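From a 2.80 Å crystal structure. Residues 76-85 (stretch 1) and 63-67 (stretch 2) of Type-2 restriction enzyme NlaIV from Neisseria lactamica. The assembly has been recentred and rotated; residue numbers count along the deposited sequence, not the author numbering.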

# COMPACT_ATOMS: atom_id res chain seq x y z
N ASP A 76 -6.55 14.93 -13.84
CA ASP A 76 -5.20 14.38 -13.70
C ASP A 76 -4.29 14.94 -14.79
O ASP A 76 -3.14 15.30 -14.52
CB ASP A 76 -5.22 12.85 -13.77
CG ASP A 76 -5.92 12.21 -12.57
OD1 ASP A 76 -5.71 12.67 -11.43
OD2 ASP A 76 -6.68 11.24 -12.78
N PHE A 77 -4.80 15.00 -16.02
CA PHE A 77 -4.06 15.55 -17.16
C PHE A 77 -4.80 16.70 -17.83
O PHE A 77 -6.03 16.67 -17.96
CB PHE A 77 -3.81 14.46 -18.20
CG PHE A 77 -3.04 13.28 -17.67
CD1 PHE A 77 -1.70 13.42 -17.33
CD2 PHE A 77 -3.65 12.04 -17.53
CE1 PHE A 77 -0.98 12.34 -16.86
CE2 PHE A 77 -2.93 10.96 -17.06
CZ PHE A 77 -1.59 11.10 -16.72
N PHE A 78 -4.03 17.70 -18.24
CA PHE A 78 -4.52 18.78 -19.11
C PHE A 78 -4.05 18.50 -20.54
O PHE A 78 -2.87 18.67 -20.84
CB PHE A 78 -3.94 20.12 -18.65
CG PHE A 78 -4.35 20.52 -17.27
CD1 PHE A 78 -5.52 21.22 -17.05
CD2 PHE A 78 -3.54 20.23 -16.18
CE1 PHE A 78 -5.90 21.62 -15.77
CE2 PHE A 78 -3.90 20.63 -14.90
CZ PHE A 78 -5.09 21.32 -14.69
N LEU A 79 -4.96 18.07 -21.41
CA LEU A 79 -4.60 17.71 -22.79
C LEU A 79 -4.35 18.91 -23.74
O LEU A 79 -3.88 18.73 -24.86
CB LEU A 79 -5.65 16.78 -23.40
CG LEU A 79 -5.90 15.47 -22.65
CD1 LEU A 79 -7.06 14.71 -23.28
CD2 LEU A 79 -4.64 14.62 -22.63
N ASN A 80 -4.68 20.12 -23.27
CA ASN A 80 -4.45 21.36 -24.01
C ASN A 80 -3.61 22.28 -23.11
O ASN A 80 -4.13 22.86 -22.15
CB ASN A 80 -5.80 21.99 -24.36
CG ASN A 80 -5.69 23.16 -25.32
OD1 ASN A 80 -4.71 23.91 -25.32
ND2 ASN A 80 -6.72 23.34 -26.13
N LYS A 81 -2.32 22.40 -23.42
CA LYS A 81 -1.38 23.21 -22.62
C LYS A 81 -1.74 24.69 -22.54
O LYS A 81 -1.48 25.34 -21.52
CB LYS A 81 0.06 23.06 -23.14
CG LYS A 81 0.70 21.71 -22.84
CD LYS A 81 2.10 21.57 -23.43
CE LYS A 81 3.16 22.34 -22.66
NZ LYS A 81 3.57 21.68 -21.39
N LYS A 82 -2.33 25.22 -23.61
CA LYS A 82 -2.73 26.63 -23.69
C LYS A 82 -4.11 26.93 -23.09
O LYS A 82 -4.36 28.06 -22.67
CB LYS A 82 -2.68 27.12 -25.15
CG LYS A 82 -1.26 27.26 -25.69
CD LYS A 82 -1.24 27.92 -27.05
CE LYS A 82 0.17 28.34 -27.44
NZ LYS A 82 0.20 29.03 -28.75
N ASP A 83 -4.99 25.92 -23.06
CA ASP A 83 -6.33 26.07 -22.47
C ASP A 83 -6.54 25.03 -21.36
O ASP A 83 -6.92 23.88 -21.62
CB ASP A 83 -7.41 25.93 -23.57
CG ASP A 83 -8.77 26.48 -23.14
OD1 ASP A 83 -8.95 26.88 -21.97
OD2 ASP A 83 -9.68 26.52 -24.00
N ARG A 84 -6.30 25.45 -20.12
CA ARG A 84 -6.43 24.57 -18.96
C ARG A 84 -7.85 24.54 -18.36
O ARG A 84 -8.04 24.06 -17.24
CB ARG A 84 -5.38 24.94 -17.89
CG ARG A 84 -4.01 24.29 -18.11
CD ARG A 84 -3.30 23.92 -16.80
NE ARG A 84 -2.38 24.96 -16.36
CZ ARG A 84 -1.18 25.19 -16.89
NH1 ARG A 84 -0.72 24.47 -17.92
NH2 ARG A 84 -0.42 26.17 -16.40
N SER A 85 -8.83 25.08 -19.09
CA SER A 85 -10.24 24.91 -18.74
C SER A 85 -10.98 23.94 -19.67
O SER A 85 -12.14 23.64 -19.42
CB SER A 85 -10.95 26.27 -18.75
OG SER A 85 -10.90 26.88 -20.03
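Stretch 2, residues 63-67: IEFDV

Stretch 2 runs antiparallel to the beginning of stretch 1, and its whole course is extended. Its last two residues, Asp 66 and Val 67, form a short strand paired with Phe 77 and Phe 78, so the register descends as stretch 2 ascends: Phe 65 lies across from Leu 79 (CA to CA 4.7 Å), Asp 66 from Phe 78 (CA to CA 5.0 Å) and Val 67 from Phe 77 (CA to CA 4.8 Å).

Ile 63 enters with phi/psi of -77/139° and remains a bystander; its buried side chain stays clear of stretch 1, the nearest approach being 5.3 Å from CG2 of Ile 63 to CD2 of Leu 79. At Glu 64 the chains are close but not yet paired. Glu 64 O lies 3.5 Å from O of Leu 79. Neither oxygen can donate to the other; a water lies within hydrogen-bonding distance of both, its O 2.8 Å from Glu 64 O and 2.7 Å from Leu 79 O. The Glu 64 side chain starts out sideways, but its end approaches stretch 1, and the aliphatic CG of Glu 64 packs 3.4 Å from CD of Lys 81. Long side chains such as these can make apolar contact through their methylenes, whatever their charged ends do.

Phe 65, at -165/163°, is nearly fully stretched. Phe 65 CA lies 3.2 Å from O of Phe 78, a CA-H...O contact typical of adjacent strands. With chi1 in the p well, its ring offers a face to the edge of the Phe 77 ring: the centroids are 5.3 Å apart, the planes meet at 75°, and CD1 of Phe 65 is 3.8 Å from CD1 of Phe 77. This arrangement sets weakly positive ring hydrogens against a pi cloud.

Asp 66 is the anchor. Its backbone makes both hydrogen bonds of the pair with Phe 78, from Asp 66 N to Phe 78 O at 3.0 Å and from Phe 78 N to Asp 66 O at 2.9 Å, both close to straight. The side chain shares a sheet face with that of Phe 78 and divides its carboxylate between two salt bridges: Asp 66 OD1 is 2.9 Å from NZ of Lys 81, and Asp 66 OD2 is 2.6 Å from NH1 of Arg 84. A short acid thus ties the strand to the loop that follows its partner.

Val 67 completes the pairing opposite Phe 77, in a non-hydrogen-bonded position. Both side chains lie on the other face, where Val 67 CG1 meets the edge of the Phe 77 ring, 3.9 Å from CE1. A beta-branched residue suits such an extended backbone, here -106/150°.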

# COMPACT_ATOMS: atom_id res chain seq x y z
N ILE A 63 2.64 12.81 -27.08
CA ILE A 63 1.37 13.52 -26.93
C ILE A 63 1.51 14.61 -25.87
O ILE A 63 2.13 14.42 -24.83
CB ILE A 63 0.18 12.58 -26.61
CG1 ILE A 63 -0.01 11.59 -27.76
CG2 ILE A 63 -1.11 13.37 -26.38
CD1 ILE A 63 -1.03 10.49 -27.50
N GLU A 64 0.91 15.76 -26.17
CA GLU A 64 1.14 16.99 -25.45
C GLU A 64 0.21 17.01 -24.23
O GLU A 64 -0.99 16.76 -24.38
CB GLU A 64 0.84 18.15 -26.40
CG GLU A 64 1.53 19.47 -26.08
CD GLU A 64 1.43 20.46 -27.23
OE1 GLU A 64 1.69 20.07 -28.39
OE2 GLU A 64 1.09 21.64 -26.97
N PHE A 65 0.76 17.28 -23.05
CA PHE A 65 -0.05 17.42 -21.83
C PHE A 65 0.69 18.06 -20.66
O PHE A 65 1.92 18.11 -20.64
CB PHE A 65 -0.61 16.07 -21.36
CG PHE A 65 0.45 15.11 -20.87
CD1 PHE A 65 0.87 15.12 -19.54
CD2 PHE A 65 1.01 14.19 -21.74
CE1 PHE A 65 1.84 14.24 -19.10
CE2 PHE A 65 1.99 13.30 -21.30
CZ PHE A 65 2.40 13.33 -19.98
N ASP A 66 -0.08 18.52 -19.68
CA ASP A 66 0.42 18.90 -18.36
C ASP A 66 -0.20 17.99 -17.31
O ASP A 66 -1.25 17.39 -17.53
CB ASP A 66 0.08 20.36 -18.04
CG ASP A 66 1.02 21.35 -18.71
OD1 ASP A 66 2.19 21.00 -18.99
OD2 ASP A 66 0.58 22.50 -18.94
N VAL A 67 0.47 17.91 -16.15
CA VAL A 67 -0.00 17.10 -15.02
C VAL A 67 -0.55 17.99 -13.93
O VAL A 67 -0.11 19.13 -13.74
CB VAL A 67 1.10 16.18 -14.44
CG1 VAL A 67 1.45 15.08 -15.44
CG2 VAL A 67 2.35 16.96 -14.02
O HOH W 1 -3.14 16.39 -26.08